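Long-range contacts in 2-hydroxyhepta-2,4-diene-1, 7-dioateisomerase (Mycobacterium abscessus, PDB 3R6O), which probably catalyses the isomerisation of 2-hydroxyhepta-2,4-diene-1,7-dioate as a metal-dependent member of the fumarylacetoacetate hydrolase family: residues F132-T137 with R212-P217; A154-I159 with T191-A196. All coordinates share one frame; numbering follows the deposited sequence.

Contact 1: residues F132-T137 with R212-P217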
# COMPACT_ATOMS: atom_id res chain seq x y z
N PHE A 132 1.17 -10.35 -2.98
CA PHE A 132 2.01 -9.19 -3.34
C PHE A 132 1.25 -7.94 -3.09
O PHE A 132 0.02 -7.97 -2.98
CB PHE A 132 2.41 -9.18 -4.82
CG PHE A 132 3.16 -10.40 -5.24
CD1 PHE A 132 4.36 -10.69 -4.65
CD2 PHE A 132 2.64 -11.27 -6.19
CE1 PHE A 132 5.09 -11.86 -4.99
CE2 PHE A 132 3.36 -12.45 -6.53
CZ PHE A 132 4.58 -12.72 -5.92
N MET A 133 2.00 -6.82 -3.05
CA MET A 133 1.40 -5.51 -2.97
C MET A 133 1.98 -4.61 -4.06
O MET A 133 3.21 -4.55 -4.27
CB MET A 133 1.57 -4.89 -1.57
CG MET A 133 0.23 -4.29 -1.02
SD MET A 133 0.33 -3.63 0.62
CE MET A 133 1.00 -5.01 1.46
N LYS A 134 1.09 -3.94 -4.79
CA LYS A 134 1.42 -2.86 -5.71
C LYS A 134 1.27 -1.46 -5.10
O LYS A 134 0.28 -1.19 -4.48
CB LYS A 134 0.48 -2.93 -6.93
CG LYS A 134 0.74 -4.24 -7.72
CD LYS A 134 0.01 -4.25 -9.01
CE LYS A 134 0.69 -3.54 -10.15
NZ LYS A 134 1.82 -4.35 -10.79
N SER A 135 2.22 -0.57 -5.35
CA SER A 135 2.08 0.81 -4.89
C SER A 135 0.79 1.39 -5.44
O SER A 135 0.50 1.20 -6.63
CB SER A 135 3.24 1.64 -5.40
OG SER A 135 3.11 2.97 -5.00
N PRO A 136 0.00 2.06 -4.57
CA PRO A 136 -1.22 2.69 -5.14
C PRO A 136 -0.92 3.69 -6.25
O PRO A 136 -1.79 3.96 -7.10
CB PRO A 136 -1.86 3.42 -3.93
CG PRO A 136 -1.28 2.81 -2.75
CD PRO A 136 0.09 2.25 -3.11
N THR A 137 0.29 4.22 -6.31
CA THR A 137 0.59 5.21 -7.37
C THR A 137 0.97 4.54 -8.70
O THR A 137 1.38 5.23 -9.64
CB THR A 137 1.67 6.18 -6.96
OG1 THR A 137 2.84 5.49 -6.53
CG2 THR A 137 1.14 7.11 -5.81
N ARG A 212 9.42 -3.23 -5.73
CA ARG A 212 10.05 -2.42 -6.78
C ARG A 212 9.58 -2.81 -8.19
O ARG A 212 9.18 -1.95 -8.98
CB ARG A 212 11.58 -2.49 -6.71
CG ARG A 212 12.29 -1.49 -7.61
CD ARG A 212 13.78 -1.54 -7.40
NE ARG A 212 14.17 -0.84 -6.17
CZ ARG A 212 15.32 -1.01 -5.54
NH1 ARG A 212 15.58 -0.27 -4.44
NH2 ARG A 212 16.20 -1.94 -5.94
N GLY A 213 9.59 -4.12 -8.45
CA GLY A 213 9.24 -4.63 -9.76
C GLY A 213 7.79 -4.46 -10.18
O GLY A 213 7.48 -4.38 -11.35
N LYS A 214 6.91 -4.35 -9.21
CA LYS A 214 5.51 -4.23 -9.50
C LYS A 214 4.97 -2.83 -9.26
O LYS A 214 3.76 -2.61 -9.40
CB LYS A 214 4.75 -5.23 -8.64
CG LYS A 214 4.84 -6.67 -9.14
CD LYS A 214 4.13 -7.65 -8.22
CE LYS A 214 4.29 -9.11 -8.68
NZ LYS A 214 3.74 -9.32 -10.06
N GLY A 215 5.82 -1.93 -8.81
CA GLY A 215 5.33 -0.68 -8.20
C GLY A 215 5.49 0.65 -8.95
O GLY A 215 5.09 1.72 -8.43
N TYR A 216 6.10 0.63 -10.11
CA TYR A 216 6.35 1.87 -10.87
C TYR A 216 5.02 2.52 -11.32
O TYR A 216 4.07 1.78 -11.56
CB TYR A 216 7.12 1.55 -12.11
CG TYR A 216 8.61 1.28 -11.94
CD1 TYR A 216 9.53 2.29 -12.14
CD2 TYR A 216 9.09 0.02 -11.62
CE1 TYR A 216 10.88 2.06 -12.07
CE2 TYR A 216 10.49 -0.22 -11.55
CZ TYR A 216 11.35 0.82 -11.77
OH TYR A 216 12.71 0.67 -11.72
N PRO A 217 5.01 3.84 -11.58
CA PRO A 217 3.84 4.42 -12.25
C PRO A 217 3.50 3.69 -13.54
O PRO A 217 4.41 3.30 -14.28
CB PRO A 217 4.28 5.84 -12.56
CG PRO A 217 5.33 6.15 -11.49
CD PRO A 217 6.08 4.85 -11.42
O HOH W 1 4.48 4.49 -8.29

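Contact 2: residues A154-I159 with T191-A196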
# COMPACT_ATOMS: atom_id res chain seq x y z
N ALA A 154 12.98 -6.15 -19.15
CA ALA A 154 12.17 -7.37 -19.07
C ALA A 154 10.83 -7.06 -18.46
O ALA A 154 10.50 -7.56 -17.40
CB ALA A 154 12.90 -8.44 -18.24
N LEU A 155 10.06 -6.21 -19.15
CA LEU A 155 8.75 -5.79 -18.70
C LEU A 155 7.67 -6.76 -19.14
O LEU A 155 7.47 -6.99 -20.36
CB LEU A 155 8.41 -4.38 -19.21
CG LEU A 155 7.20 -3.72 -18.54
CD1 LEU A 155 7.51 -3.45 -17.09
CD2 LEU A 155 6.81 -2.43 -19.29
N ASP A 156 6.98 -7.34 -18.16
CA ASP A 156 5.95 -8.33 -18.44
C ASP A 156 4.52 -7.80 -18.18
O ASP A 156 4.31 -6.90 -17.37
CB ASP A 156 6.21 -9.60 -17.62
CG ASP A 156 5.92 -10.86 -18.40
OD1 ASP A 156 5.30 -10.76 -19.48
OD2 ASP A 156 6.32 -11.96 -17.93
N TYR A 157 3.57 -8.45 -18.84
CA TYR A 157 2.13 -8.23 -18.74
C TYR A 157 1.47 -9.41 -18.01
O TYR A 157 1.95 -10.55 -18.07
CB TYR A 157 1.52 -8.07 -20.15
CG TYR A 157 1.91 -9.24 -21.04
CD1 TYR A 157 1.14 -10.41 -21.06
CD2 TYR A 157 3.10 -9.23 -21.76
CE1 TYR A 157 1.54 -11.53 -21.83
CE2 TYR A 157 3.52 -10.34 -22.53
CZ TYR A 157 2.74 -11.50 -22.55
OH TYR A 157 3.12 -12.60 -23.33
N GLU A 158 0.38 -9.12 -17.29
CA GLU A 158 -0.37 -10.12 -16.56
C GLU A 158 -1.82 -9.65 -16.45
O GLU A 158 -2.12 -8.88 -15.55
CB GLU A 158 0.17 -10.25 -15.16
CG GLU A 158 1.63 -10.59 -15.07
CD GLU A 158 2.06 -10.83 -13.64
OE1 GLU A 158 1.82 -10.00 -12.79
OE2 GLU A 158 2.67 -11.88 -13.35
N ILE A 159 -2.67 -10.12 -17.34
CA ILE A 159 -4.11 -9.80 -17.27
C ILE A 159 -4.75 -10.48 -16.07
O ILE A 159 -4.54 -11.64 -15.81
CB ILE A 159 -4.85 -10.15 -18.58
CG1 ILE A 159 -6.25 -9.50 -18.59
CG2 ILE A 159 -4.92 -11.72 -18.86
CD1 ILE A 159 -7.01 -9.75 -19.96
N THR A 191 4.84 -6.02 -14.42
CA THR A 191 5.96 -6.43 -13.58
C THR A 191 7.27 -6.36 -14.39
O THR A 191 7.33 -6.84 -15.51
CB THR A 191 5.76 -7.86 -13.06
OG1 THR A 191 4.53 -7.93 -12.33
CG2 THR A 191 6.92 -8.28 -12.12
N ALA A 192 8.28 -5.72 -13.82
CA ALA A 192 9.59 -5.60 -14.40
C ALA A 192 10.37 -6.74 -13.77
O ALA A 192 10.81 -6.63 -12.63
CB ALA A 192 10.21 -4.25 -14.06
N ARG A 193 10.52 -7.85 -14.49
CA ARG A 193 10.95 -9.10 -13.87
C ARG A 193 12.42 -9.08 -13.48
O ARG A 193 12.83 -9.78 -12.53
CB ARG A 193 10.66 -10.30 -14.78
CG ARG A 193 9.20 -10.46 -14.98
CD ARG A 193 8.73 -11.89 -14.92
NE ARG A 193 7.35 -11.97 -15.38
CZ ARG A 193 6.26 -11.85 -14.62
NH1 ARG A 193 6.34 -11.66 -13.31
NH2 ARG A 193 5.05 -11.96 -15.18
N ASP A 194 13.21 -8.30 -14.22
CA ASP A 194 14.64 -8.14 -13.95
C ASP A 194 14.88 -7.26 -12.73
O ASP A 194 15.79 -7.51 -11.96
CB ASP A 194 15.40 -7.62 -15.17
CG ASP A 194 14.81 -6.34 -15.81
OD1 ASP A 194 13.64 -5.93 -15.60
OD2 ASP A 194 15.54 -5.79 -16.65
N VAL A 195 14.02 -6.26 -12.53
CA VAL A 195 14.05 -5.48 -11.30
C VAL A 195 13.59 -6.30 -10.08
O VAL A 195 14.09 -6.15 -8.98
CB VAL A 195 13.15 -4.24 -11.46
CG1 VAL A 195 13.01 -3.56 -10.13
CG2 VAL A 195 13.73 -3.30 -12.57
N ALA A 196 12.57 -7.11 -10.29
CA ALA A 196 11.98 -7.94 -9.26
C ALA A 196 12.93 -9.03 -8.78
O ALA A 196 12.91 -9.36 -7.61
CB ALA A 196 10.71 -8.58 -9.77
O HOH W 2 4.79 -11.99 -10.64

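Contact 1: residues F132-T137 with R212-P217
Beside the magnesium site of this fumarylacetoacetate hydrolase-family fold, the end of strand 130-134 and the turn after it run alongside the chain that leaves helix 210-214, the touching parts only 5° apart in direction. Lys214 meets Phe132 and Lys134. Its methylene chain is extended as far as CE, which sits over one face of the Phe132 ring, 4.0 Å from the centroid and 23° off the ring normal, a CH-pi contact displaced toward the rim. Lys134 reaches the same residue from another direction: bends near the end of its chain, at chi3 and chi4, turn it back, and NZ donates to Lys214 O over 3.0 Å, in the carbonyl plane and on a lone pair. Further along, Ser135 CB packs 3.6 Å from Gly215 O, and water 1 donates both to Thr137 OG1 (2.6 Å) and to Gly215 O (2.8 Å). The hydroxyls also face the second subunit, Ser135 OG bonding to Gln105 and Thr137 OG1 to the Ala273 carbonyl of that subunit. Both lysines form salt bridges to the magnesium ligand Asp189, Lys134 NZ to OD1 and Lys214 NZ to OD2. Lys134 NZ and Lys214 NZ lie 5.4 Å apart and converge on this one carboxylate; a cation at each oxygen is consistent with Asp189 being held in a set orientation beside the magnesium ion.

Contact 2: residues A154-I159 with T191-A196
Arg193 holds one oxygen of each of two carboxylates, Asp156 OD2 and Glu158 OE2, at the edge of its guanidinium and in its plane. NE and NH2 grip Asp156 side-on and converge on OD2: NE, 2.8 Å from Asp156 OD2, meets the anti lone pair of that oxygen, while NH2 approaches it from above the carboxylate plane. NH2 also gives a nearly straight bond, 173° at the hydrogen, to Glu158 OE2 at 3.0 Å, again from above the carboxylate. The Asp156 carboxylate is turned 80° from the guanidinium. A bend at chi2 (-138°) turns the arginine chain obliquely over Asp156. Behind this network lies a short antiparallel ladder joining strands 155-165 and 181-192. Asp156 and Thr191 form its hydrogen-bonded pair, with Asp156 N to Thr191 O at 2.7 Å and Thr191 N to Asp156 O at 3.1 Å. Leu155 and Ala192 are the adjoining non-hydrogen-bonded pair, Leu155 CD1 and Ala192 CB 4.1 Å apart on the other face of the sheet. Ala192 is the N-cap of helix 193-196, and Arg193 N donates to Ala154 O over 2.9 Å, fixing the helix start beside the strand. Further out, Gly289 N bonds Asp156 OD1 and Asn188 OD1 receives Glu158 N. Glu158 is a magnesium ligand seen in this protein, although the metal is not bound to it here; this salt bridge is consistent with Arg193 positioning that carboxylate from the second shell.

Both contacts border the magnesium site, where Glu160 and Asp189 bind the metal, and their centres lie about 11 Å apart. They meet directly: Lys214 NZ of contact 1 is 2.8 Å from Thr191 OG1 of contact 2, and Gly213 O is 2.9 Å from Ala192 N, both probable hydrogen bonds. Contact 2 is buried within one chain and joins neighbouring strands of the large mixed sheet through a backbone ladder and paired charges. Contact 1, only partly buried, starts at an outer strand of that sheet within this chain, 130-134, and has no such ladder; side-chain packing, a lysine-to-carbonyl bond and a water bridge hold it, within reach of the second subunit.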